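Long-range contacts in galactose mutarotase-like protein (Clostridium acetobutylicum, PDB 3OS7), which probably binds carbohydrate and may interconvert the anomers of aldose sugars such as galactose: residues I205-F210 with K231-N236; M178-G183 with K322-N327; I13-H18 with L60-F65; Y28-I33 with Y157-K162. One frame throughout, in Å; residues are numbered along the deposited sequence. Where two conformers were deposited one is given.

Contact 1. Residues I205-F210 with K231-N236; sequences ISIDKF and KEYLEN
Ile205 N donates to Tyr233 O over 3.0 Å, the one backbone hydrogen bond joining the two segments; the amide lies tilted 28° from the carbonyl plane of Tyr233. Beside that bond, the Ile205 side chain runs alongside the Tyr233 ring in the same direction. Its CG1 stands anti to the carbonyl carbon (chi1 -54°), and CD1 reaches over one ring face, 4.1 Å from the Tyr233 centroid, as a CH-pi contact; Ile205 CD1 is 3.7 Å from both Tyr233 CE1 and Tyr233 CD1. Ile207 comes at about a right angle to Tyr233, its CD1 set 4.0 Å from Tyr233 CB, while Ile207 CG1 packs on Leu234 CG at 4.0 Å. Leu234 CD2 lies 3.6 Å from Ile205 O, the carbonyl that accepts from Ile207 N across the inverse gamma turn centred on Ser206. That serine faces away, and its OG is held by Gly263 N and Lys252 O. Phe249 of strand 246-256 meets the Tyr233 ring, and Ile288 touches both Ile205 and Tyr233. One backbone bond thus joins the loop to 205-210 at Ile205, and the rest of the contact is aliphatic and aromatic packing.

Contact 2. Residues M178-G183 with K322-N327; sequences MPLSVG and KTLKPN
Leu180 lays its CD2 against Leu324, 3.9 Å from Leu324 CG, the two side chains slanting past each other on one face of the antiparallel pair formed by 178-180 and 322-324. Selenomethionine Met178 lies on that same face. Its CG is anti to the backbone N (chi1 -169°), and the chain then bends at chi3; Met178 CE ends 4.0 Å from Leu324 CD1, so Leu324 is touched by both hydrophobic neighbours. Met178 and Leu324 form a hydrogen-bonded pair: Met178 N donates to Leu324 O at 2.8 Å, and Leu324 N returns a bond of 2.8 Å to Met178 O. Met178 O also receives a CA-H contact from Thr323, with Thr323 CA 3.1 Å away. Further on, Leu180 N donates to Lys322 O at 2.9 Å with a more bent angle of 138°, and the return bond from Lys322 N to Leu180 O is weak at 3.5 Å. On the other face Pro179 sits opposite Thr323 as a non-hydrogen-bonded pair. Leu90 touches both, and Thr323 OG1 bonds Glu177 OE2; a tetraethylene glycol, probably from the crystallisation liquor, lies near Pro179. Behind the hydrophobic face, Val170 of strand 163-172 meets Met178 and Leu180. The bonds are thus short at Met178-Leu324 and lengthen or bend toward Lys322, while the contacts between side chains on the Leu180 face are apolar.

Contact 3. Residues I13-H18 with L60-F65; sequences IIWSEH and LKFEDF
Phe62 CG stands anti to the backbone N (chi1 177°) while His18 CG is anti to its carbonyl carbon (chi1 -58°), and the two rings meet in a face-to-face stack, centroids of His18 and Phe62 3.6 Å apart and planes nearly parallel. His18 NE2 sits over the centre of the Phe62 ring; His18 ND1 bonds Asp35 OD2. Phe62 also turns an edge toward the Trp15 face, planes at 74°, and Phe62 CB lies over the face of the five-membered ring of Trp15, a CH-pi contact 3.9 Å from its centroid. In the indole plane, Trp15 NE1 donates a nearly straight bond of 2.8 Å to Leu60 O, just ahead of the N-cap residue Lys61. At the far end of the indole, Trp15 CH2 lies 3.6 Å from Phe65 CD2, the two rings almost parallel yet displaced so far that they hardly overlap. Val36 touches both phenylalanines. The four rings form an aromatic cluster near the surface, joining the turn between strands 8-14 and 18-25 to the start of helix 62-67.

Contact 4. Residues Y28-I33 with Y157-K162; sequences YEALII and YELSSK
Tyr28 sets its CB 3.6 Å from Leu159 CD1, and Tyr28 CG is 4.1 Å from the same Leu159 CD1. Tyr28 CD1 comes 3.3 Å from Ser160 O, and Tyr28 CE1 lies 3.7 Å from Ser161 O near the ring plane. At the tip, Tyr28 OH binds a water at 2.6 Å that donates to Ser161 O; Tyr28 OH is also hydrogen-bonded to Ile338 N. Leu159 CG is anti to the backbone N (chi1 -165°), and Leu159 CD2 lies 4.2 Å from Ala30 CB. Ile32 CD1 meets Tyr157 CD2 at 3.9 Å. Ser160 OG accepts from Lys162 N, an ST turn where strand 151-160 ends. The roughly antiparallel axes of 28-33 and 157-160 approach to 7.5 Å, meeting through side chains, the carbonyls of Ser160 and Ser161, and a water: face-to-face sheet packing, consistent with this family's beta-sandwich fold. Strand 28-33 pairs with 18-25 and 39-45; Val40 and Leu43 of 39-45 join the packing against 151-160, flanked by 128-137 and 163-172.

From the N terminus, contact 3 opens first, at the end of strand 8-14, and contact 4 opens at strand 28-33 before contact 3 closes at helix 62-67; the two therefore cross along the chain. They also touch, Ile14 CD1 lying 4.1 Å from Ile33 CD1. Contact 4 closes at 157-162, packing the N-terminal five-stranded sheet on the strands around 151-160. Contact 2 then opens at 178-183 and closes only at 322-327, near the C terminus. Within that long loop lies contact 1, where a loop folds back on strand 201-213. Contacts 1 and 3 lie on opposite sides of the chain's centre, their own centres about 38 Å apart.

Contact 1. Residues I205-F210 with K231-N236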
loop_
_atom_site.group_PDB
_atom_site.type_symbol
_atom_site.label_atom_id
_atom_site.label_comp_id
_atom_site.label_asym_id
_atom_site.label_seq_id
_atom_site.Cartn_x
_atom_site.Cartn_y
_atom_site.Cartn_z
ATOM N N ILE A 205 -4.111 -14.640 -2.825
ATOM C CA ILE A 205 -2.912 -14.013 -2.291
ATOM C C ILE A 205 -1.847 -15.094 -2.158
ATOM O O ILE A 205 -2.135 -16.178 -1.665
ATOM C CB ILE A 205 -3.121 -13.402 -0.881
ATOM C CG1 ILE A 205 -4.306 -12.436 -0.840
ATOM C CG2 ILE A 205 -1.831 -12.674 -0.414
ATOM C CD1 ILE A 205 -4.687 -11.994 0.609
ATOM N N SER A 206 -0.600 -14.769 -2.515
ATOM C CA SER A 206 0.490 -15.767 -2.484
ATOM C C SER A 206 1.057 -15.901 -1.066
ATOM O O SER A 206 2.191 -15.526 -0.801
ATOM C CB SER A 206 1.576 -15.391 -3.508
ATOM O OG SER A 206 2.132 -14.112 -3.259
ATOM N N ILE A 207 0.232 -16.426 -0.159
ATOM C CA ILE A 207 0.579 -16.514 1.235
ATOM C C ILE A 207 1.488 -17.698 1.506
ATOM O O ILE A 207 1.409 -18.720 0.825
ATOM C CB ILE A 207 -0.672 -16.593 2.136
ATOM C CG1 ILE A 207 -1.530 -17.829 1.815
ATOM C CG2 ILE A 207 -1.484 -15.298 2.018
ATOM C CD1 ILE A 207 -2.679 -18.123 2.841
ATOM N N ASP A 208 2.345 -17.521 2.506
ATOM C CA ASP A 208 3.221 -18.552 3.031
ATOM C C ASP A 208 2.628 -19.048 4.350
ATOM O O ASP A 208 1.962 -20.076 4.367
ATOM C CB ASP A 208 4.629 -17.959 3.216
ATOM C CG ASP A 208 5.670 -18.997 3.604
ATOM O OD1 ASP A 208 5.342 -20.203 3.689
ATOM O OD2 ASP A 208 6.837 -18.584 3.784
ATOM N N LYS A 209 2.788 -18.279 5.431
ATOM C CA LYS A 209 2.237 -18.650 6.727
ATOM C C LYS A 209 1.303 -17.563 7.251
ATOM O O LYS A 209 1.420 -16.382 6.895
ATOM C CB LYS A 209 3.365 -18.909 7.759
ATOM C CG LYS A 209 4.297 -20.055 7.357
ATOM C CD LYS A 209 5.186 -20.480 8.478
ATOM C CE LYS A 209 6.392 -19.585 8.582
ATOM N NZ LYS A 209 7.195 -19.875 9.804
ATOM N N PHE A 210 0.363 -17.994 8.078
ATOM C CA PHE A 210 -0.472 -17.113 8.877
ATOM C C PHE A 210 0.239 -16.780 10.201
ATOM O O PHE A 210 0.830 -17.667 10.826
ATOM C CB PHE A 210 -1.780 -17.844 9.147
ATOM C CG PHE A 210 -2.698 -17.126 10.084
ATOM C CD1 PHE A 210 -3.332 -15.981 9.681
ATOM C CD2 PHE A 210 -2.917 -17.604 11.376
ATOM C CE1 PHE A 210 -4.188 -15.313 10.509
ATOM C CE2 PHE A 210 -3.779 -16.929 12.235
ATOM C CZ PHE A 210 -4.424 -15.765 11.784
ATOM N N LYS A 231 -6.747 -21.426 3.149
ATOM C CA LYS A 231 -6.231 -22.233 2.061
ATOM C C LYS A 231 -6.722 -21.777 0.717
ATOM O O LYS A 231 -6.033 -21.955 -0.283
ATOM C CB LYS A 231 -6.602 -23.703 2.273
ATOM C CG LYS A 231 -5.932 -24.277 3.511
ATOM C CD LYS A 231 -6.069 -25.820 3.564
ATOM C CE LYS A 231 -5.643 -26.366 4.921
ATOM N NZ LYS A 231 -5.857 -27.844 5.094
ATOM N N GLU A 232 -7.899 -21.143 0.693
ATOM C CA GLU A 232 -8.503 -20.694 -0.557
ATOM C C GLU A 232 -7.750 -19.519 -1.188
ATOM O O GLU A 232 -7.865 -19.271 -2.386
ATOM C CB GLU A 232 -9.951 -20.271 -0.331
ATOM C CG GLU A 232 -10.929 -21.382 0.188
ATOM C CD GLU A 232 -12.295 -20.763 0.694
ATOM O OE1 GLU A 232 -12.843 -19.810 0.056
ATOM O OE2 GLU A 232 -12.820 -21.224 1.736
ATOM N N TYR A 233 -6.980 -18.791 -0.396
ATOM C CA TYR A 233 -6.154 -17.743 -0.991
ATOM C C TYR A 233 -5.205 -18.291 -2.065
ATOM O O TYR A 233 -4.825 -17.554 -2.956
ATOM C CB TYR A 233 -5.370 -16.950 0.053
ATOM C CG TYR A 233 -6.193 -16.045 0.931
ATOM C CD1 TYR A 233 -6.907 -14.972 0.393
ATOM C CD2 TYR A 233 -6.217 -16.226 2.309
ATOM C CE1 TYR A 233 -7.632 -14.135 1.203
ATOM C CE2 TYR A 233 -6.962 -15.384 3.128
ATOM C CZ TYR A 233 -7.652 -14.346 2.567
ATOM O OH TYR A 233 -8.388 -13.487 3.349
ATOM N N LEU A 234 -4.806 -19.563 -1.940
ATOM C CA LEU A 234 -3.885 -20.215 -2.871
ATOM C C LEU A 234 -4.588 -21.079 -3.925
ATOM O O LEU A 234 -3.925 -21.606 -4.836
ATOM C CB LEU A 234 -2.922 -21.088 -2.107
ATOM C CG LEU A 234 -1.936 -20.389 -1.176
ATOM C CD1 LEU A 234 -1.262 -21.454 -0.225
ATOM C CD2 LEU A 234 -0.913 -19.563 -1.954
ATOM N N GLU A 235 -5.901 -21.223 -3.810
ATOM C CA GLU A 235 -6.650 -22.108 -4.724
ATOM C C GLU A 235 -7.732 -21.336 -5.443
ATOM O O GLU A 235 -7.408 -20.644 -6.381
ATOM C CB GLU A 235 -7.161 -23.353 -4.011
ATOM C CG GLU A 235 -6.018 -24.310 -3.602
ATOM C CD GLU A 235 -5.126 -24.775 -4.763
ATOM O OE1 GLU A 235 -5.635 -25.037 -5.876
ATOM O OE2 GLU A 235 -3.897 -24.900 -4.551
ATOM N N ASN A 236 -8.995 -21.396 -5.041
ATOM C CA ASN A 236 -10.027 -20.732 -5.816
ATOM C C ASN A 236 -10.351 -19.301 -5.389
ATOM O O ASN A 236 -11.112 -18.623 -6.052
ATOM C CB ASN A 236 -11.292 -21.581 -5.863
ATOM C CG ASN A 236 -11.111 -22.856 -6.684
ATOM O OD1 ASN A 236 -11.337 -23.939 -6.189
ATOM N ND2 ASN A 236 -10.684 -22.713 -7.939
#

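Contact 2. Residues M178-G183 with K322-N327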
loop_
_atom_site.group_PDB
_atom_site.type_symbol
_atom_site.label_atom_id
_atom_site.label_comp_id
_atom_site.label_asym_id
_atom_site.label_seq_id
_atom_site.Cartn_x
_atom_site.Cartn_y
_atom_site.Cartn_z
HETATM N N MSE A 178 19.211 4.289 10.170
HETATM C CA MSE A 178 17.792 4.622 10.206
HETATM C C MSE A 178 16.930 3.352 10.163
HETATM O O MSE A 178 17.028 2.564 9.234
HETATM C CB MSE A 178 17.420 5.498 9.025
HETATM C CG MSE A 178 16.030 6.096 9.120
HETATM SE SE MSE A 178 15.474 6.979 7.522
HETATM C CE MSE A 178 14.631 5.540 6.572
ATOM N N PRO A 179 16.060 3.172 11.159
ATOM C CA PRO A 179 15.098 2.056 11.098
ATOM C C PRO A 179 14.217 2.153 9.872
ATOM O O PRO A 179 13.814 3.258 9.491
ATOM C CB PRO A 179 14.226 2.287 12.343
ATOM C CG PRO A 179 15.095 3.122 13.255
ATOM C CD PRO A 179 15.920 3.969 12.379
ATOM N N LEU A 180 13.853 1.016 9.286
ATOM C CA LEU A 180 13.086 1.029 8.055
ATOM C C LEU A 180 12.061 -0.104 8.032
ATOM O O LEU A 180 12.404 -1.285 8.167
ATOM C CB LEU A 180 14.020 0.827 6.862
ATOM C CG LEU A 180 13.359 0.779 5.480
ATOM C CD1 LEU A 180 12.918 2.153 5.036
ATOM C CD2 LEU A 180 14.354 0.192 4.515
ATOM N N SER A 181 10.816 0.283 7.824
ATOM C CA SER A 181 9.732 -0.651 7.515
ATOM C C SER A 181 8.714 0.170 6.728
ATOM O O SER A 181 8.376 1.276 7.120
ATOM C CB SER A 181 9.159 -1.200 8.791
ATOM O OG SER A 181 8.086 -2.074 8.552
ATOM N N VAL A 182 8.309 -0.349 5.591
ATOM C CA VAL A 182 7.477 0.366 4.642
ATOM C C VAL A 182 6.328 -0.553 4.224
ATOM O O VAL A 182 6.496 -1.764 4.124
ATOM C CB VAL A 182 8.274 0.723 3.363
ATOM C CG1 VAL A 182 7.378 1.479 2.322
ATOM C CG2 VAL A 182 9.495 1.543 3.696
ATOM N N GLY A 183 5.192 0.038 3.878
ATOM C CA GLY A 183 4.108 -0.718 3.294
ATOM C C GLY A 183 3.071 0.208 2.699
ATOM O O GLY A 183 3.296 1.418 2.582
ATOM N N LYS A 322 14.645 -3.879 8.811
ATOM C CA LYS A 322 15.854 -3.443 8.133
ATOM C C LYS A 322 16.260 -2.094 8.697
ATOM O O LYS A 322 15.492 -1.385 9.354
ATOM C CB LYS A 322 15.606 -3.310 6.608
ATOM C CG LYS A 322 15.331 -4.620 5.883
ATOM C CD LYS A 322 15.214 -4.460 4.370
ATOM C CE LYS A 322 16.485 -4.888 3.664
ATOM N NZ LYS A 322 17.684 -4.178 4.170
ATOM N N THR A 323 17.507 -1.741 8.453
ATOM C CA THR A 323 17.931 -0.387 8.713
ATOM C C THR A 323 18.671 0.094 7.476
ATOM O O THR A 323 19.151 -0.719 6.663
ATOM C CB THR A 323 18.832 -0.323 9.927
ATOM O OG1 THR A 323 20.019 -1.063 9.663
ATOM C CG2 THR A 323 18.134 -0.915 11.147
ATOM N N LEU A 324 18.716 1.406 7.302
ATOM C CA LEU A 324 19.499 2.019 6.255
ATOM C C LEU A 324 20.699 2.759 6.857
ATOM O O LEU A 324 20.568 3.537 7.789
ATOM C CB LEU A 324 18.650 2.998 5.457
ATOM C CG LEU A 324 17.546 2.429 4.578
ATOM C CD1 LEU A 324 16.811 3.586 3.899
ATOM C CD2 LEU A 324 18.165 1.489 3.564
ATOM N N LYS A 325 21.876 2.476 6.315
ATOM C CA LYS A 325 23.068 3.217 6.674
ATOM C C LYS A 325 22.959 4.624 6.032
ATOM O O LYS A 325 22.088 4.873 5.173
ATOM C CB LYS A 325 24.315 2.421 6.222
ATOM C CG LYS A 325 24.525 1.102 6.972
ATOM C CD LYS A 325 25.833 0.427 6.521
ATOM C CE LYS A 325 26.166 -0.842 7.319
ATOM N NZ LYS A 325 25.251 -1.979 6.990
ATOM N N PRO A 326 23.806 5.569 6.463
ATOM C CA PRO A 326 23.786 6.916 5.896
ATOM C C PRO A 326 23.933 6.908 4.387
ATOM O O PRO A 326 24.835 6.242 3.856
ATOM C CB PRO A 326 24.951 7.621 6.627
ATOM C CG PRO A 326 24.978 6.917 7.952
ATOM C CD PRO A 326 24.721 5.481 7.617
ATOM N N ASN A 327 22.974 7.576 3.727
ATOM C CA ASN A 327 22.865 7.695 2.278
ATOM C C ASN A 327 22.527 6.416 1.551
ATOM O O ASN A 327 22.548 6.388 0.320
ATOM C CB ASN A 327 24.111 8.342 1.636
ATOM C CG ASN A 327 23.767 9.089 0.347
ATOM O OD1 ASN A 327 22.848 9.894 0.332
ATOM N ND2 ASN A 327 24.516 8.820 -0.745
#

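Contact 3. Residues I13-H18 with L60-F65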
loop_
_atom_site.group_PDB
_atom_site.type_symbol
_atom_site.label_atom_id
_atom_site.label_comp_id
_atom_site.label_asym_id
_atom_site.label_seq_id
_atom_site.Cartn_x
_atom_site.Cartn_y
_atom_site.Cartn_z
ATOM N N ILE A 13 -7.039 21.504 -10.551
ATOM C CA ILE A 13 -7.432 21.820 -9.181
ATOM C C ILE A 13 -8.528 20.843 -8.756
ATOM O O ILE A 13 -9.432 20.539 -9.512
ATOM C CB ILE A 13 -7.973 23.251 -9.052
ATOM C CG1 ILE A 13 -6.898 24.283 -9.437
ATOM C CG2 ILE A 13 -8.457 23.525 -7.643
ATOM C CD1 ILE A 13 -5.567 24.070 -8.732
ATOM N N ILE A 14 -8.444 20.364 -7.533
ATOM C CA ILE A 14 -9.501 19.493 -6.965
ATOM C C ILE A 14 -9.801 20.037 -5.565
ATOM O O ILE A 14 -8.961 20.683 -4.953
ATOM C CB ILE A 14 -9.028 17.995 -6.936
ATOM C CG1 ILE A 14 -10.168 17.037 -6.575
ATOM C CG2 ILE A 14 -7.913 17.799 -5.953
ATOM C CD1 ILE A 14 -9.816 15.559 -6.815
ATOM N N TRP A 15 -11.018 19.807 -5.076
ATOM C CA TRP A 15 -11.436 20.335 -3.771
ATOM C C TRP A 15 -11.158 21.834 -3.666
ATOM O O TRP A 15 -10.630 22.313 -2.655
ATOM C CB TRP A 15 -10.728 19.587 -2.642
ATOM C CG TRP A 15 -11.348 18.312 -2.266
ATOM C CD1 TRP A 15 -12.609 18.133 -1.779
ATOM C CD2 TRP A 15 -10.729 17.019 -2.267
ATOM N NE1 TRP A 15 -12.822 16.797 -1.499
ATOM C CE2 TRP A 15 -11.686 16.098 -1.792
ATOM C CE3 TRP A 15 -9.471 16.546 -2.648
ATOM C CZ2 TRP A 15 -11.418 14.733 -1.676
ATOM C CZ3 TRP A 15 -9.210 15.196 -2.542
ATOM C CH2 TRP A 15 -10.182 14.306 -2.048
ATOM N N SER A 16 -11.466 22.557 -4.742
ATOM C CA SER A 16 -11.341 24.033 -4.812
ATOM C C SER A 16 -9.941 24.671 -4.812
ATOM O O SER A 16 -9.737 25.658 -5.505
ATOM C CB SER A 16 -12.209 24.711 -3.737
ATOM O OG SER A 16 -13.527 24.204 -3.800
ATOM N N GLU A 17 -9.003 24.168 -4.018
ATOM C CA GLU A 17 -7.706 24.829 -3.881
ATOM C C GLU A 17 -6.521 23.877 -3.857
ATOM O O GLU A 17 -5.415 24.284 -3.526
ATOM C CB GLU A 17 -7.685 25.699 -2.612
ATOM C CG GLU A 17 -8.199 24.963 -1.358
ATOM C CD GLU A 17 -8.042 25.762 -0.065
ATOM O OE1 GLU A 17 -7.858 27.001 -0.111
ATOM O OE2 GLU A 17 -8.101 25.135 1.008
ATOM N N HIS A 18 -6.722 22.619 -4.234
ATOM C CA HIS A 18 -5.603 21.658 -4.208
ATOM C C HIS A 18 -5.194 21.196 -5.588
ATOM O O HIS A 18 -6.022 20.935 -6.424
ATOM C CB HIS A 18 -5.958 20.466 -3.340
ATOM C CG HIS A 18 -6.291 20.849 -1.945
ATOM N ND1 HIS A 18 -5.324 21.019 -0.973
ATOM C CD2 HIS A 18 -7.477 21.122 -1.356
ATOM C CE1 HIS A 18 -5.908 21.384 0.156
ATOM N NE2 HIS A 18 -7.214 21.443 -0.048
ATOM N N LEU A 60 -17.265 13.821 -0.308
ATOM C CA LEU A 60 -16.282 13.755 0.780
ATOM C C LEU A 60 -15.509 15.049 0.833
ATOM O O LEU A 60 -14.961 15.489 -0.181
ATOM C CB LEU A 60 -15.289 12.593 0.585
ATOM C CG LEU A 60 -14.367 12.314 1.770
ATOM C CD1 LEU A 60 -15.182 11.710 2.899
ATOM C CD2 LEU A 60 -13.207 11.374 1.402
ATOM N N LYS A 61 -15.454 15.665 2.009
ATOM C CA LYS A 61 -14.692 16.889 2.190
ATOM C C LYS A 61 -13.204 16.610 2.231
ATOM O O LYS A 61 -12.779 15.581 2.734
ATOM C CB LYS A 61 -15.108 17.602 3.492
ATOM C CG LYS A 61 -16.545 18.076 3.502
ATOM C CD LYS A 61 -16.818 19.090 4.606
ATOM C CE LYS A 61 -16.603 18.530 5.991
ATOM N NZ LYS A 61 -17.204 19.417 7.054
ATOM N N PHE A 62 -12.412 17.570 1.762
ATOM C CA PHE A 62 -10.967 17.446 1.778
ATOM C C PHE A 62 -10.458 17.052 3.156
ATOM O O PHE A 62 -9.635 16.160 3.289
ATOM C CB PHE A 62 -10.278 18.745 1.350
ATOM C CG PHE A 62 -8.787 18.667 1.416
ATOM C CD1 PHE A 62 -8.071 18.041 0.404
ATOM C CD2 PHE A 62 -8.092 19.156 2.520
ATOM C CE1 PHE A 62 -6.699 17.953 0.470
ATOM C CE2 PHE A 62 -6.707 19.076 2.585
ATOM C CZ PHE A 62 -6.012 18.467 1.555
ATOM N N GLU A 63 -10.945 17.735 4.179
ATOM C CA GLU A 63 -10.443 17.535 5.519
ATOM C C GLU A 63 -10.694 16.115 6.044
ATOM O O GLU A 63 -9.843 15.567 6.744
ATOM C CB GLU A 63 -11.087 18.549 6.468
ATOM C CG GLU A 63 -10.262 18.812 7.700
ATOM C CD GLU A 63 -8.906 19.437 7.390
ATOM O OE1 GLU A 63 -8.723 20.013 6.285
ATOM O OE2 GLU A 63 -8.021 19.354 8.270
ATOM N N ASP A 64 -11.838 15.534 5.684
ATOM C CA ASP A 64 -12.195 14.162 6.059
ATOM C C ASP A 64 -11.342 13.143 5.304
ATOM O O ASP A 64 -11.012 12.099 5.859
ATOM C CB ASP A 64 -13.671 13.879 5.814
ATOM C CG ASP A 64 -14.590 14.723 6.709
ATOM O OD1 ASP A 64 -14.184 15.040 7.839
ATOM O OD2 ASP A 64 -15.697 15.092 6.265
ATOM N N PHE A 65 -10.949 13.480 4.075
ATOM C CA PHE A 65 -9.971 12.683 3.341
ATOM C C PHE A 65 -8.594 12.766 4.014
ATOM O O PHE A 65 -7.997 11.735 4.371
ATOM C CB PHE A 65 -9.892 13.112 1.881
ATOM C CG PHE A 65 -8.833 12.379 1.085
ATOM C CD1 PHE A 65 -8.785 10.982 1.072
ATOM C CD2 PHE A 65 -7.885 13.076 0.370
ATOM C CE1 PHE A 65 -7.810 10.307 0.336
ATOM C CE2 PHE A 65 -6.897 12.399 -0.354
ATOM C CZ PHE A 65 -6.863 11.022 -0.372
#

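Contact 4. Residues Y28-I33 with Y157-K162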
loop_
_atom_site.group_PDB
_atom_site.type_symbol
_atom_site.label_atom_id
_atom_site.label_comp_id
_atom_site.label_asym_id
_atom_site.label_seq_id
_atom_site.Cartn_x
_atom_site.Cartn_y
_atom_site.Cartn_z
ATOM N N TYR A 28 -5.339 3.297 -19.681
ATOM C CA TYR A 28 -5.529 3.548 -18.251
ATOM C C TYR A 28 -5.507 5.051 -17.950
ATOM O O TYR A 28 -4.914 5.830 -18.683
ATOM C CB TYR A 28 -4.417 2.904 -17.434
ATOM C CG TYR A 28 -4.398 1.384 -17.407
ATOM C CD1 TYR A 28 -3.736 0.641 -18.397
ATOM C CD2 TYR A 28 -5.012 0.686 -16.366
ATOM C CE1 TYR A 28 -3.712 -0.761 -18.351
ATOM C CE2 TYR A 28 -5.006 -0.691 -16.328
ATOM C CZ TYR A 28 -4.349 -1.410 -17.324
ATOM O OH TYR A 28 -4.337 -2.793 -17.241
ATOM N N GLU A 29 -6.157 5.434 -16.856
ATOM C CA GLU A 29 -6.105 6.780 -16.333
ATOM C C GLU A 29 -5.997 6.715 -14.802
ATOM O O GLU A 29 -6.671 5.883 -14.160
ATOM C CB GLU A 29 -7.359 7.548 -16.747
ATOM C CG GLU A 29 -7.393 8.989 -16.269
ATOM C CD GLU A 29 -8.655 9.709 -16.719
ATOM O OE1 GLU A 29 -9.112 9.434 -17.858
ATOM O OE2 GLU A 29 -9.171 10.529 -15.919
ATOM N N ALA A 30 -5.142 7.558 -14.235
ATOM C CA ALA A 30 -4.918 7.650 -12.797
ATOM C C ALA A 30 -5.046 9.092 -12.291
ATOM O O ALA A 30 -4.935 10.059 -13.058
ATOM C CB ALA A 30 -3.566 7.098 -12.410
ATOM N N LEU A 31 -5.240 9.214 -10.996
ATOM C CA LEU A 31 -5.338 10.527 -10.341
ATOM C C LEU A 31 -4.522 10.453 -9.062
ATOM O O LEU A 31 -4.765 9.587 -8.236
ATOM C CB LEU A 31 -6.800 10.854 -10.036
ATOM C CG LEU A 31 -7.062 12.155 -9.269
ATOM C CD1 LEU A 31 -6.503 13.355 -10.041
ATOM C CD2 LEU A 31 -8.573 12.265 -9.018
ATOM N N ILE A 32 -3.579 11.384 -8.888
ATOM C CA ILE A 32 -2.765 11.444 -7.723
ATOM C C ILE A 32 -2.946 12.792 -6.999
ATOM O O ILE A 32 -3.123 13.838 -7.643
ATOM C CB ILE A 32 -1.267 11.171 -8.052
ATOM C CG1 ILE A 32 -0.445 10.943 -6.774
ATOM C CG2 ILE A 32 -0.646 12.301 -8.903
ATOM C CD1 ILE A 32 1.006 10.456 -7.087
ATOM N N ILE A 33 -2.955 12.721 -5.662
ATOM C CA ILE A 33 -3.159 13.903 -4.806
ATOM C C ILE A 33 -1.894 14.192 -3.971
ATOM O O ILE A 33 -1.734 13.671 -2.852
ATOM C CB ILE A 33 -4.342 13.745 -3.839
ATOM C CG1 ILE A 33 -5.592 13.146 -4.518
ATOM C CG2 ILE A 33 -4.667 15.131 -3.207
ATOM C CD1 ILE A 33 -6.169 13.980 -5.636
ATOM N N TYR A 157 5.504 6.771 -10.320
ATOM C CA TYR A 157 4.424 6.071 -10.979
ATOM C C TYR A 157 4.566 6.114 -12.478
ATOM O O TYR A 157 4.631 7.187 -13.070
ATOM C CB TYR A 157 3.088 6.682 -10.562
ATOM C CG TYR A 157 2.698 6.295 -9.168
ATOM C CD1 TYR A 157 2.241 4.997 -8.907
ATOM C CD2 TYR A 157 2.782 7.172 -8.123
ATOM C CE1 TYR A 157 1.865 4.616 -7.650
ATOM C CE2 TYR A 157 2.398 6.779 -6.840
ATOM C CZ TYR A 157 1.948 5.497 -6.616
ATOM O OH TYR A 157 1.568 5.069 -5.347
ATOM N N GLU A 158 4.614 4.941 -13.100
ATOM C CA GLU A 158 4.704 4.854 -14.537
ATOM C C GLU A 158 3.458 4.154 -15.048
ATOM O O GLU A 158 3.214 2.978 -14.780
ATOM C CB GLU A 158 5.956 4.103 -14.959
ATOM C CG GLU A 158 6.007 3.785 -16.440
ATOM C CD GLU A 158 6.942 2.596 -16.725
ATOM O OE1 GLU A 158 8.163 2.825 -16.589
ATOM O OE2 GLU A 158 6.450 1.453 -17.031
ATOM N N LEU A 159 2.676 4.877 -15.820
ATOM C CA LEU A 159 1.480 4.306 -16.414
ATOM C C LEU A 159 1.727 3.967 -17.896
ATOM O O LEU A 159 2.352 4.741 -18.627
ATOM C CB LEU A 159 0.344 5.306 -16.261
ATOM C CG LEU A 159 -1.092 4.865 -16.475
ATOM C CD1 LEU A 159 -1.476 3.679 -15.562
ATOM C CD2 LEU A 159 -2.019 6.096 -16.234
ATOM N N SER A 160 1.219 2.819 -18.321
ATOM C CA SER A 160 1.408 2.313 -19.689
ATOM C C SER A 160 0.327 1.296 -19.991
ATOM O O SER A 160 -0.549 1.020 -19.149
ATOM C CB SER A 160 2.797 1.665 -19.846
ATOM O OG SER A 160 2.845 0.373 -19.235
ATOM N N SER A 161 0.404 0.702 -21.185
ATOM C CA SER A 161 -0.512 -0.368 -21.531
ATOM C C SER A 161 -0.390 -1.594 -20.634
ATOM O O SER A 161 -1.296 -2.424 -20.599
ATOM C CB SER A 161 -0.356 -0.784 -22.995
ATOM O OG SER A 161 0.852 -1.473 -23.177
ATOM N N LYS A 162 0.724 -1.722 -19.923
ATOM C CA LYS A 162 0.904 -2.773 -18.942
ATOM C C LYS A 162 0.310 -2.448 -17.563
ATOM O O LYS A 162 0.456 -3.236 -16.615
ATOM C CB LYS A 162 2.393 -3.068 -18.765
ATOM C CG LYS A 162 3.042 -3.611 -20.037
ATOM C CD LYS A 162 4.549 -3.756 -19.899
ATOM C CE LYS A 162 5.283 -2.431 -19.944
ATOM N NZ LYS A 162 6.744 -2.643 -19.695
HETATM O O HOH W 1 -2.588 -4.005 -18.715
#